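PDB 2IVF: ethylbenzene dehydrogenase beta-subunit from Aromatoleum aromaticum, which carries three iron-sulfur clusters of the SF4 type and one Fe3-S4 cluster as the ferredoxin-like subunit of a three-chain assembly, consistent with a role in electron transfer. Local coordinates for residues T87-H99 with H112-W126. Sequence-based numbering, arbitrary orientation.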
loop_
_atom_site.group_PDB
_atom_site.type_symbol
_atom_site.label_atom_id
_atom_site.label_comp_id
_atom_site.label_asym_id
_atom_site.label_seq_id
_atom_site.Cartn_x
_atom_site.Cartn_y
_atom_site.Cartn_z
ATOM N N THR B 87 13.557 -15.662 -18.495
ATOM C CA THR B 87 14.031 -16.449 -17.384
ATOM C C THR B 87 13.082 -16.241 -16.210
ATOM O O THR B 87 12.172 -15.400 -16.261
ATOM C CB THR B 87 15.425 -15.987 -16.988
ATOM O OG1 THR B 87 15.319 -14.602 -16.639
ATOM C CG2 THR B 87 16.466 -16.200 -18.141
ATOM N N LEU B 88 13.277 -17.027 -15.143
ATOM C CA LEU B 88 12.511 -16.882 -13.923
ATOM C C LEU B 88 12.660 -15.471 -13.366
ATOM O O LEU B 88 11.676 -14.840 -12.924
ATOM C CB LEU B 88 12.986 -17.874 -12.864
ATOM C CG LEU B 88 12.288 -17.821 -11.500
ATOM C CD1 LEU B 88 10.797 -17.693 -11.706
ATOM C CD2 LEU B 88 12.655 -19.049 -10.644
ATOM N N ILE B 89 13.905 -14.983 -13.386
ATOM C CA ILE B 89 14.170 -13.620 -12.910
ATOM C C ILE B 89 13.471 -12.611 -13.791
ATOM O O ILE B 89 12.796 -11.725 -13.268
ATOM C CB ILE B 89 15.682 -13.307 -12.769
ATOM C CG1 ILE B 89 16.274 -14.166 -11.653
ATOM C CG2 ILE B 89 15.953 -11.824 -12.403
ATOM C CD1 ILE B 89 17.761 -14.271 -11.754
ATOM N N ASP B 90 13.580 -12.756 -15.113
ATOM C CA ASP B 90 12.874 -11.852 -16.043
ATOM C C ASP B 90 11.382 -11.815 -15.695
ATOM O O ASP B 90 10.721 -10.773 -15.810
ATOM C CB ASP B 90 12.988 -12.307 -17.502
ATOM C CG ASP B 90 14.362 -12.154 -18.093
ATOM O OD1 ASP B 90 15.119 -11.262 -17.674
ATOM O OD2 ASP B 90 14.672 -12.933 -19.031
ATOM N N SER B 91 10.853 -12.974 -15.267
ATOM C CA SER B 91 9.458 -13.156 -15.005
ATOM C C SER B 91 9.083 -12.764 -13.591
ATOM O O SER B 91 7.999 -13.081 -13.106
ATOM C CB SER B 91 9.072 -14.610 -15.309
ATOM O OG SER B 91 9.446 -14.920 -16.648
ATOM N N GLY B 92 10.004 -12.102 -12.906
ATOM C CA GLY B 92 9.701 -11.500 -11.612
ATOM C C GLY B 92 10.152 -12.320 -10.416
ATOM O O GLY B 92 10.010 -11.871 -9.281
ATOM N N ASP B 93 10.657 -13.530 -10.672
ATOM C CA ASP B 93 11.221 -14.396 -9.643
ATOM C C ASP B 93 10.061 -14.839 -8.765
ATOM O O ASP B 93 8.914 -14.652 -9.124
ATOM C CB ASP B 93 12.279 -13.652 -8.816
ATOM C CG ASP B 93 13.398 -14.579 -8.276
ATOM O OD1 ASP B 93 13.078 -15.594 -7.599
ATOM O OD2 ASP B 93 14.585 -14.252 -8.510
ATOM N N ASP B 94 10.385 -15.428 -7.617
ATOM C CA ASP B 94 9.388 -15.882 -6.647
ATOM C C ASP B 94 10.152 -15.833 -5.323
ATOM O O ASP B 94 10.632 -16.857 -4.789
ATOM C CB ASP B 94 8.883 -17.276 -6.994
ATOM C CG ASP B 94 7.950 -17.857 -5.934
ATOM O OD1 ASP B 94 7.288 -17.092 -5.225
ATOM O OD2 ASP B 94 7.894 -19.103 -5.838
ATOM N N PHE B 95 10.319 -14.610 -4.825
ATOM C CA PHE B 95 11.235 -14.372 -3.712
ATOM C C PHE B 95 10.862 -15.228 -2.519
ATOM O O PHE B 95 9.693 -15.323 -2.157
ATOM C CB PHE B 95 11.204 -12.928 -3.265
ATOM C CG PHE B 95 11.842 -11.955 -4.216
ATOM C CD1 PHE B 95 12.573 -12.360 -5.320
ATOM C CD2 PHE B 95 11.708 -10.591 -3.977
ATOM C CE1 PHE B 95 13.130 -11.448 -6.162
ATOM C CE2 PHE B 95 12.273 -9.685 -4.841
ATOM C CZ PHE B 95 12.978 -10.122 -5.910
ATOM N N GLN B 96 11.859 -15.858 -1.931
ATOM C CA GLN B 96 11.696 -16.598 -0.685
ATOM C C GLN B 96 12.165 -15.684 0.432
ATOM O O GLN B 96 13.101 -14.898 0.252
ATOM C CB GLN B 96 12.546 -17.825 -0.738
ATOM C CG GLN B 96 12.281 -18.651 -2.056
ATOM C CD GLN B 96 10.891 -19.217 -2.038
ATOM O OE1 GLN B 96 10.541 -19.979 -1.133
ATOM N NE2 GLN B 96 10.063 -18.833 -3.008
ATOM N N PHE B 97 11.561 -15.826 1.600
ATOM C CA PHE B 97 11.890 -14.968 2.736
ATOM C C PHE B 97 12.333 -15.799 3.905
ATOM O O PHE B 97 12.172 -17.000 3.890
ATOM C CB PHE B 97 10.706 -14.090 3.067
ATOM C CG PHE B 97 10.458 -13.037 2.021
ATOM C CD1 PHE B 97 11.076 -11.818 2.103
ATOM C CD2 PHE B 97 9.658 -13.293 0.924
ATOM C CE1 PHE B 97 10.892 -10.861 1.114
ATOM C CE2 PHE B 97 9.478 -12.346 -0.035
ATOM C CZ PHE B 97 10.107 -11.120 0.061
ATOM N N ASN B 98 12.919 -15.171 4.922
ATOM C CA ASN B 98 13.635 -15.910 5.957
ATOM C C ASN B 98 13.095 -15.673 7.356
ATOM O O ASN B 98 13.843 -15.460 8.308
ATOM C CB ASN B 98 15.126 -15.556 5.883
ATOM C CG ASN B 98 15.393 -14.105 6.123
ATOM O OD1 ASN B 98 14.580 -13.243 5.766
ATOM N ND2 ASN B 98 16.541 -13.809 6.721
ATOM N N HIS B 99 11.767 -15.779 7.500
ATOM C CA HIS B 99 11.121 -15.530 8.782
ATOM C C HIS B 99 11.738 -16.301 9.933
ATOM O O HIS B 99 12.126 -15.698 10.941
ATOM C CB HIS B 99 9.634 -15.895 8.741
ATOM C CG HIS B 99 8.853 -15.203 7.682
ATOM N ND1 HIS B 99 8.865 -15.615 6.368
ATOM C CD2 HIS B 99 7.992 -14.165 7.750
ATOM C CE1 HIS B 99 8.049 -14.847 5.671
ATOM N NE2 HIS B 99 7.520 -13.951 6.485
ATOM N N HIS B 112 18.723 -10.300 9.014
ATOM C CA HIS B 112 17.539 -9.451 8.930
ATOM C C HIS B 112 16.641 -10.074 7.940
ATOM O O HIS B 112 17.043 -10.962 7.223
ATOM C CB HIS B 112 17.901 -8.006 8.498
ATOM C CG HIS B 112 18.641 -7.931 7.203
ATOM N ND1 HIS B 112 18.058 -7.490 6.027
ATOM C CD2 HIS B 112 19.922 -8.236 6.898
ATOM C CE1 HIS B 112 18.953 -7.525 5.058
ATOM N NE2 HIS B 112 20.086 -7.992 5.558
ATOM N N PHE B 113 15.405 -9.608 7.911
ATOM C CA PHE B 113 14.389 -10.098 7.008
ATOM C C PHE B 113 14.644 -9.601 5.594
ATOM O O PHE B 113 14.727 -8.396 5.367
ATOM C CB PHE B 113 12.997 -9.599 7.498
ATOM C CG PHE B 113 11.853 -10.227 6.771
ATOM C CD1 PHE B 113 11.451 -11.524 7.091
ATOM C CD2 PHE B 113 11.222 -9.567 5.740
ATOM C CE1 PHE B 113 10.403 -12.096 6.427
ATOM C CE2 PHE B 113 10.177 -10.158 5.047
ATOM C CZ PHE B 113 9.770 -11.436 5.397
ATOM N N HIS B 114 14.783 -10.521 4.634
ATOM C CA HIS B 114 15.130 -10.103 3.322
ATOM C C HIS B 114 14.794 -11.199 2.318
ATOM O O HIS B 114 14.607 -12.358 2.700
ATOM C CB HIS B 114 16.628 -9.792 3.315
ATOM C CG HIS B 114 17.474 -11.010 3.314
ATOM N ND1 HIS B 114 17.653 -11.791 2.188
ATOM C CD2 HIS B 114 18.173 -11.605 4.306
ATOM C CE1 HIS B 114 18.443 -12.806 2.491
ATOM N NE2 HIS B 114 18.769 -12.718 3.770
ATOM N N PRO B 115 14.658 -10.830 1.044
ATOM C CA PRO B 115 14.366 -11.808 -0.004
ATOM C C PRO B 115 15.564 -12.569 -0.488
ATOM O O PRO B 115 16.708 -12.097 -0.338
ATOM C CB PRO B 115 13.819 -10.934 -1.138
ATOM C CG PRO B 115 14.552 -9.643 -0.959
ATOM C CD PRO B 115 14.686 -9.454 0.507
ATOM N N THR B 116 15.289 -13.738 -1.070
ATOM C CA THR B 116 16.287 -14.595 -1.693
ATOM C C THR B 116 15.631 -15.014 -3.023
ATOM O O THR B 116 14.470 -15.402 -3.037
ATOM C CB THR B 116 16.571 -15.842 -0.851
ATOM O OG1 THR B 116 17.077 -15.458 0.431
ATOM C CG2 THR B 116 17.587 -16.789 -1.524
ATOM N N SER B 117 16.383 -14.934 -4.121
ATOM C CA SER B 117 15.883 -15.367 -5.430
ATOM C C SER B 117 15.624 -16.860 -5.445
ATOM O O SER B 117 16.444 -17.644 -4.976
ATOM C CB SER B 117 16.873 -15.007 -6.558
ATOM O OG SER B 117 16.551 -15.708 -7.768
ATOM N N LYS B 118 14.497 -17.253 -6.034
ATOM C CA LYS B 118 14.204 -18.651 -6.230
ATOM C C LYS B 118 15.041 -19.237 -7.389
ATOM O O LYS B 118 15.218 -20.432 -7.482
ATOM C CB LYS B 118 12.713 -18.888 -6.482
ATOM C CG LYS B 118 12.297 -20.319 -6.122
ATOM C CD LYS B 118 10.779 -20.558 -6.108
ATOM C CE LYS B 118 10.475 -21.934 -5.512
ATOM N NZ LYS B 118 9.024 -22.325 -5.591
ATOM N N SER B 119 15.573 -18.375 -8.240
ATOM C CA SER B 119 16.385 -18.796 -9.366
ATOM C C SER B 119 17.842 -19.015 -8.970
ATOM O O SER B 119 18.395 -20.066 -9.266
ATOM C CB SER B 119 16.271 -17.752 -10.487
ATOM O OG SER B 119 16.960 -18.133 -11.666
ATOM N N THR B 120 18.458 -18.036 -8.318
ATOM C CA THR B 120 19.869 -18.107 -7.959
ATOM C C THR B 120 20.139 -18.608 -6.551
ATOM O O THR B 120 21.295 -18.877 -6.207
ATOM C CB THR B 120 20.550 -16.747 -8.003
ATOM O OG1 THR B 120 19.965 -15.885 -7.007
ATOM C CG2 THR B 120 20.449 -16.109 -9.392
ATOM N N GLY B 121 19.114 -18.673 -5.715
ATOM C CA GLY B 121 19.321 -18.977 -4.303
ATOM C C GLY B 121 20.063 -17.885 -3.535
ATOM O O GLY B 121 20.409 -18.085 -2.386
ATOM N N LYS B 122 20.302 -16.735 -4.163
ATOM C CA LYS B 122 21.013 -15.620 -3.529
ATOM C C LYS B 122 20.134 -14.388 -3.464
ATOM O O LYS B 122 19.004 -14.413 -3.954
ATOM C CB LYS B 122 22.254 -15.294 -4.342
ATOM C CG LYS B 122 23.084 -16.530 -4.678
ATOM C CD LYS B 122 24.327 -16.127 -5.448
ATOM C CE LYS B 122 24.956 -17.283 -6.217
ATOM N NZ LYS B 122 24.294 -18.566 -5.879
ATOM N N ASP B 123 20.660 -13.294 -2.932
ATOM C CA ASP B 123 19.897 -12.059 -2.927
ATOM C C ASP B 123 19.576 -11.639 -4.351
ATOM O O ASP B 123 20.446 -11.689 -5.232
ATOM C CB ASP B 123 20.621 -10.889 -2.308
ATOM C CG ASP B 123 21.089 -11.146 -0.896
ATOM O OD1 ASP B 123 20.578 -12.051 -0.194
ATOM O OD2 ASP B 123 21.987 -10.404 -0.506
ATOM N N PRO B 124 18.349 -11.157 -4.551
ATOM C CA PRO B 124 17.893 -10.788 -5.882
ATOM C C PRO B 124 18.482 -9.466 -6.297
ATOM O O PRO B 124 18.701 -8.597 -5.465
ATOM C CB PRO B 124 16.383 -10.677 -5.719
ATOM C CG PRO B 124 16.142 -10.361 -4.261
ATOM C CD PRO B 124 17.312 -10.973 -3.514
ATOM N N ALA B 125 18.766 -9.327 -7.578
ATOM C CA ALA B 125 19.156 -8.047 -8.125
ATOM C C ALA B 125 18.087 -7.564 -9.100
ATOM O O ALA B 125 18.260 -6.547 -9.807
ATOM C CB ALA B 125 20.551 -8.180 -8.815
ATOM N N TRP B 126 16.993 -8.326 -9.164
ATOM C CA TRP B 126 15.833 -7.974 -9.920
ATOM C C TRP B 126 14.674 -8.787 -9.366
ATOM O O TRP B 126 14.864 -9.760 -8.616
ATOM C CB TRP B 126 16.044 -8.254 -11.399
ATOM C CG TRP B 126 14.896 -7.862 -12.235
ATOM C CD1 TRP B 126 13.925 -8.686 -12.735
ATOM C CD2 TRP B 126 14.549 -6.536 -12.651
ATOM N NE1 TRP B 126 13.010 -7.960 -13.454
ATOM C CE2 TRP B 126 13.357 -6.632 -13.399
ATOM C CE3 TRP B 126 15.120 -5.272 -12.460
ATOM C CZ2 TRP B 126 12.742 -5.531 -13.932
ATOM C CZ3 TRP B 126 14.532 -4.193 -13.036
ATOM C CH2 TRP B 126 13.363 -4.314 -13.766
HETATM O O HOH W 1 16.476 -16.852 -13.839
HETATM O O HOH W 2 10.430 -8.880 -13.579
HETATM O O HOH W 3 16.179 -12.151 -8.710
#
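Q96 and T116 pair through two backbone hydrogen bonds, Q96 N to T116 O at 2.9 Å and T116 N to Q96 O at 2.8 Å, a single antiparallel hydrogen-bonded bridge between two mostly loop segments. Side chains extend it both ways. The carboxylate of D93 faces S117 and K118 with the syn lone pairs of both oxygens: OD2 takes S117 OG at 2.6 Å, and OD1 takes K118 N. D94 N binds the anti lone pair of OD1, while water 3 links OD2 to W126 O, so four donors fix the rotation of this buried group. At the other end the N98 amide reads the backbone through both its atoms. N98 ND2 donates almost straight to H112 O (2.9 Å, 174°), and N98 OD1 accepts from H114 N at 3.0 Å. ND2 also binds E101. The ion pair is looser: extended K118 runs alongside D94, and NZ reaches OD2 only weakly, at 3.4 Å.

Apolar contacts line the bridge. P124 CG lies over one face of the F95 ring, 3.9 Å from its centroid, in a CH-pi contact, and P115 CB touches both F95 and F97. A chi1 of -171° sets F113 CG anti to the backbone N and carries the ring to H99, CE1 meeting the centre of its face edge-on, whereas the F97 ring lies nearly parallel to that of F113 but barely overlaps it. H99 NE2 is hydrogen-bonded to T860 O of the alpha-subunit, whose S862 packs on F97 and H99.

The two segments run side by side as the stem of an excursion carrying helix 99-104 at its far end, pinned by one isolated beta-bridge and an aromatic cluster at the alpha-subunit interface of this ferredoxin-like iron-sulfur subunit.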